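Local coordinates for protein putative mannose-1-phosphate guanylyl transferase (Thermus thermophilus, PDB 2CU2) that probably transfers the guanylyl group of GTP to mannose 1-phosphate, forming GDP-mannose, at residues G34-E39 against R67-G72; Y183-G188 against F251-V256. All coordinates share one frame; numbering follows the deposited sequence.

Contact 1 (G34-E39 against R67-G72); sequences GKTLLE and RPYADG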
# COMPACT_ATOMS: atom_id res chain seq x y z
N GLY A 34 -16.01 12.15 -0.92
CA GLY A 34 -15.31 12.55 0.30
C GLY A 34 -16.25 12.62 1.51
O GLY A 34 -15.88 13.01 2.61
N LYS A 35 -17.52 12.24 1.26
CA LYS A 35 -18.58 12.29 2.25
C LYS A 35 -18.66 11.00 3.06
O LYS A 35 -18.44 9.91 2.56
CB LYS A 35 -19.90 12.53 1.52
CG LYS A 35 -20.09 13.99 1.11
CD LYS A 35 -21.55 14.35 0.85
CE LYS A 35 -21.72 15.35 -0.30
NZ LYS A 35 -22.99 15.11 -0.98
N THR A 36 -19.01 11.09 4.36
CA THR A 36 -19.42 9.85 5.03
C THR A 36 -20.81 9.41 4.57
O THR A 36 -21.63 10.20 4.12
CB THR A 36 -19.42 10.03 6.55
OG1 THR A 36 -20.50 10.90 6.94
CG2 THR A 36 -18.09 10.61 7.04
N LEU A 37 -21.13 8.13 4.63
CA LEU A 37 -22.43 7.68 4.18
C LEU A 37 -23.55 8.27 5.03
O LEU A 37 -24.65 8.53 4.53
CB LEU A 37 -22.48 6.15 4.17
CG LEU A 37 -21.51 5.54 3.14
CD1 LEU A 37 -21.33 4.05 3.38
CD2 LEU A 37 -22.04 5.80 1.73
N LEU A 38 -23.29 8.49 6.32
CA LEU A 38 -24.31 9.06 7.20
C LEU A 38 -24.56 10.49 6.74
O LEU A 38 -25.70 10.95 6.70
CB LEU A 38 -23.84 9.05 8.66
CG LEU A 38 -24.77 9.80 9.63
CD1 LEU A 38 -26.17 9.21 9.57
CD2 LEU A 38 -24.22 9.73 11.06
N GLU A 39 -23.49 11.18 6.38
CA GLU A 39 -23.58 12.55 5.91
C GLU A 39 -24.50 12.66 4.69
O GLU A 39 -25.41 13.49 4.66
CB GLU A 39 -22.18 13.06 5.55
CG GLU A 39 -22.06 14.56 5.39
CD GLU A 39 -20.64 14.99 5.03
OE1 GLU A 39 -19.67 14.29 5.42
OE2 GLU A 39 -20.50 16.02 4.34
N ARG A 67 -21.92 12.63 17.71
CA ARG A 67 -22.54 13.84 18.23
C ARG A 67 -22.54 15.01 17.24
O ARG A 67 -23.50 15.75 17.14
CB ARG A 67 -21.89 14.24 19.55
CG ARG A 67 -22.78 15.21 20.36
CD ARG A 67 -23.53 14.51 21.51
NE ARG A 67 -24.93 14.94 21.57
CZ ARG A 67 -25.77 14.24 22.36
NH1 ARG A 67 -25.32 13.20 23.04
NH2 ARG A 67 -27.04 14.64 22.51
N PRO A 68 -21.40 15.24 16.54
CA PRO A 68 -21.32 16.29 15.53
C PRO A 68 -22.49 16.27 14.53
O PRO A 68 -22.86 17.27 13.95
CB PRO A 68 -19.97 16.18 14.82
CG PRO A 68 -19.05 15.45 15.78
CD PRO A 68 -20.10 14.58 16.63
N TYR A 69 -23.10 15.07 14.35
CA TYR A 69 -24.23 14.97 13.42
C TYR A 69 -25.55 15.45 14.06
O TYR A 69 -26.51 15.80 13.37
CB TYR A 69 -24.35 13.52 12.96
CG TYR A 69 -23.21 13.16 12.05
CD1 TYR A 69 -23.29 13.41 10.68
CD2 TYR A 69 -22.09 12.50 12.56
CE1 TYR A 69 -22.26 13.04 9.84
CE2 TYR A 69 -21.06 12.11 11.71
CZ TYR A 69 -21.14 12.38 10.36
OH TYR A 69 -20.09 12.06 9.52
N ALA A 70 -25.60 15.42 15.41
CA ALA A 70 -26.84 15.74 16.12
C ALA A 70 -27.16 17.24 16.12
O ALA A 70 -27.19 17.90 17.15
CB ALA A 70 -26.70 15.24 17.55
N ASP A 71 -27.41 17.78 14.92
CA ASP A 71 -27.75 19.19 14.78
C ASP A 71 -29.25 19.23 14.48
O ASP A 71 -29.67 19.11 13.33
CB ASP A 71 -26.95 19.81 13.63
CG ASP A 71 -27.19 21.30 13.49
OD1 ASP A 71 -26.33 21.99 12.91
OD2 ASP A 71 -28.25 21.79 13.96
N GLY A 72 -30.04 19.39 15.54
CA GLY A 72 -31.50 19.33 15.47
C GLY A 72 -31.94 17.87 15.52
O GLY A 72 -32.98 17.51 16.05
O HOH W 1 -19.03 14.30 8.03
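Leu38 and Thr36 meet Tyr69 at two different places: a methyl lies over its ring, and a hydroxyl meets its phenol oxygen. The tight part is apolar. Leu38 CD2 stands 3.7 Å from the centroid of the Tyr69 ring and only 9° off its normal, a CH-pi contact over the centre of one face. Leu38 CG is held anti to the backbone N (chi1 173°), which carries the branch out from the helix toward that face. Leu38 also packs on Phe28 and Ala108, and both it and Tyr69 touch Leu56 of strand 54-59. At the far end of the ring, Thr36 OG1 and Tyr69 OH share a hydrogen bond of 2.9 Å, with the two side chains arriving from opposite directions.

Thr36 is the N-cap of helix 37-45, and with Glu39 it forms a capping box: Glu39 N donates to Thr36 OG1 at 3.1 Å, while the return bond from Thr36 N to Glu39 OE1 is weak. Thr36 OG1 therefore takes part in two bonds, one to the helix start and one to the tyrosine. The helix belongs to the nucleotidyltransferase domain of GT-A type, and Tyr69 reaches it from the loop leading into strand 74-78.

Toward the looser, partly exposed side, Glu39 CB comes no nearer than 4.3 Å to Tyr69 CE1, and the polar ends meet through a water. This water donates to Glu39 OE1 at 2.7 Å and is hydrogen-bonded to Tyr69 OH at 2.9 Å. Without the phenol ring, as with an alanine here, Leu38 CD2 would probably lose the face it packs on, and the Thr36 hydroxyl and the water their shared oxygen partner.

Contact 2 (Y183-G188 against F251-V256); sequences YVWNGG and FPWDDV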
# COMPACT_ATOMS: atom_id res chain seq x y z
N TYR A 183 -38.03 -11.57 -8.21
CA TYR A 183 -37.69 -11.12 -6.86
C TYR A 183 -36.87 -9.83 -6.89
O TYR A 183 -36.09 -9.57 -7.80
CB TYR A 183 -36.89 -12.23 -6.18
CG TYR A 183 -37.79 -13.36 -5.82
CD1 TYR A 183 -38.88 -13.66 -6.63
CD2 TYR A 183 -37.56 -14.11 -4.67
CE1 TYR A 183 -39.72 -14.71 -6.31
CE2 TYR A 183 -38.40 -15.16 -4.34
CZ TYR A 183 -39.48 -15.46 -5.15
OH TYR A 183 -40.32 -16.51 -4.84
N VAL A 184 -37.07 -8.97 -5.87
CA VAL A 184 -36.28 -7.75 -5.79
C VAL A 184 -35.48 -7.67 -4.48
O VAL A 184 -35.74 -8.37 -3.52
CB VAL A 184 -37.23 -6.55 -5.89
CG1 VAL A 184 -37.96 -6.58 -7.23
CG2 VAL A 184 -38.24 -6.57 -4.77
N TRP A 185 -34.43 -6.81 -4.50
CA TRP A 185 -33.58 -6.65 -3.32
C TRP A 185 -34.32 -5.90 -2.21
O TRP A 185 -35.03 -4.93 -2.45
CB TRP A 185 -32.32 -5.86 -3.71
CG TRP A 185 -31.33 -6.68 -4.47
CD1 TRP A 185 -31.12 -8.07 -4.39
CD2 TRP A 185 -30.30 -6.15 -5.35
NE1 TRP A 185 -30.07 -8.48 -5.16
CE2 TRP A 185 -29.52 -7.25 -5.79
CE3 TRP A 185 -29.98 -4.86 -5.79
CZ2 TRP A 185 -28.46 -7.04 -6.67
CZ3 TRP A 185 -28.92 -4.64 -6.67
CH2 TRP A 185 -28.16 -5.74 -7.10
N ASN A 186 -34.15 -6.39 -0.97
CA ASN A 186 -34.65 -5.66 0.20
C ASN A 186 -33.75 -4.45 0.47
O ASN A 186 -32.57 -4.57 0.75
CB ASN A 186 -34.60 -6.62 1.39
CG ASN A 186 -35.23 -5.99 2.61
OD1 ASN A 186 -35.11 -4.80 2.88
ND2 ASN A 186 -35.88 -6.86 3.41
N GLY A 187 -34.35 -3.25 0.35
CA GLY A 187 -33.54 -2.03 0.44
C GLY A 187 -33.25 -1.61 1.89
O GLY A 187 -32.52 -0.66 2.15
N GLY A 188 -33.89 -2.30 2.86
CA GLY A 188 -33.49 -1.95 4.22
C GLY A 188 -34.28 -0.75 4.77
O GLY A 188 -34.03 -0.25 5.86
N PHE A 251 -33.55 4.42 -8.20
CA PHE A 251 -32.22 5.01 -8.10
C PHE A 251 -31.13 3.96 -7.88
O PHE A 251 -31.39 2.86 -7.41
CB PHE A 251 -32.24 5.99 -6.93
CG PHE A 251 -32.86 5.33 -5.73
CD1 PHE A 251 -32.10 4.44 -4.96
CD2 PHE A 251 -34.18 5.58 -5.40
CE1 PHE A 251 -32.68 3.81 -3.87
CE2 PHE A 251 -34.75 4.94 -4.30
CZ PHE A 251 -34.01 4.06 -3.53
N PRO A 252 -29.90 4.32 -8.28
CA PRO A 252 -28.75 3.48 -8.02
C PRO A 252 -28.58 3.23 -6.52
O PRO A 252 -28.73 4.12 -5.69
CB PRO A 252 -27.51 4.18 -8.58
CG PRO A 252 -28.04 5.19 -9.59
CD PRO A 252 -29.50 5.52 -9.00
N TRP A 253 -28.31 1.95 -6.18
CA TRP A 253 -28.26 1.61 -4.76
C TRP A 253 -27.31 0.44 -4.47
O TRP A 253 -27.30 -0.57 -5.15
CB TRP A 253 -29.68 1.26 -4.31
CG TRP A 253 -29.66 0.75 -2.92
CD1 TRP A 253 -29.79 1.51 -1.73
CD2 TRP A 253 -29.57 -0.64 -2.51
NE1 TRP A 253 -29.79 0.73 -0.62
CE2 TRP A 253 -29.64 -0.67 -1.10
CE3 TRP A 253 -29.43 -1.83 -3.22
CZ2 TRP A 253 -29.58 -1.87 -0.43
CZ3 TRP A 253 -29.37 -3.04 -2.54
CH2 TRP A 253 -29.44 -3.06 -1.14
N ASP A 254 -26.47 0.65 -3.44
CA ASP A 254 -25.57 -0.41 -3.00
C ASP A 254 -25.39 -0.35 -1.48
O ASP A 254 -25.36 0.70 -0.87
CB ASP A 254 -24.22 -0.19 -3.69
CG ASP A 254 -23.51 -1.53 -3.86
OD1 ASP A 254 -23.06 -2.08 -2.85
OD2 ASP A 254 -23.40 -2.00 -4.99
N ASP A 255 -25.30 -1.54 -0.86
CA ASP A 255 -25.13 -1.54 0.59
C ASP A 255 -23.69 -1.19 1.00
O ASP A 255 -23.39 -0.94 2.16
CB ASP A 255 -25.57 -2.90 1.15
CG ASP A 255 -24.48 -3.95 0.97
OD1 ASP A 255 -24.43 -4.87 1.79
OD2 ASP A 255 -23.73 -3.87 -0.00
N VAL A 256 -22.79 -1.19 -0.01
CA VAL A 256 -21.38 -0.90 0.25
C VAL A 256 -20.77 -1.84 1.29
O VAL A 256 -20.11 -1.42 2.23
CB VAL A 256 -21.24 0.55 0.71
CG1 VAL A 256 -19.78 0.97 0.63
CG2 VAL A 256 -22.08 1.47 -0.17
O HOH W 2 -31.10 2.04 1.93
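Two tryptophan-bearing sequences of the GT-A nucleotidyltransferase fold come together here: Trp-Asn-Gly-Gly on strand 184-192 of the main sheet, and Trp-Asp-Asp-Val, which begins with the short strand 253-254. As in related sugar-nucleotide transferases, both probably border the active-site cleft. The indoles of Trp185 and Trp253 cross at a slant, with Trp185 CE3 lying at the edge of the Trp253 ring, near its plane, 3.8 Å from Trp253 CZ3. Trp253 CG is anti to its own backbone N (chi1 173°), a torsion that extends the six-membered ring toward strand 184-192. There Asn186 O sits 4.0 Å from Trp253 CH2, and Gly187 CA 4.1 Å from Trp253 CZ2. Tyr148 packs against both indoles, and Tyr150 OH bonds with Trp185 NE1.

Each sequence is also shaped by an Asx turn. Asn186 OD1 accepts from Gly188 N in the carbonyl plane, at 2.8 Å, whereas Asp254 OD1 uses its anti lone pair for Val256 N and has a salt bridge to Arg264. No direct hydrogen bond links the segments; a single water does so, accepting from Trp253 NE1 at 3.2 Å and donating to Gly187 O at 3.1 Å.

Overall arrangement
Both contacts lie in the nucleotidyltransferase part of the chain, their centres about 22 Å apart, and they share no segment. Contact 1 is the more peripheral, about 15 Å from the chain centre against about 9 Å for contact 2, though each is only partly buried. Contact 1 ties a helix start to the loop between helix 63-66 and strand 74-78; contact 2 ties a main-sheet strand to a small two-stranded sheet. Their chemistry differs too: contact 1 combines a direct hydroxyl bond with ring packing, whereas contact 2 relies on aromatic packing. A water bridge occurs in each. Lys26 connects their surroundings, touching Leu37 and hydrogen-bonding to Asp255 O.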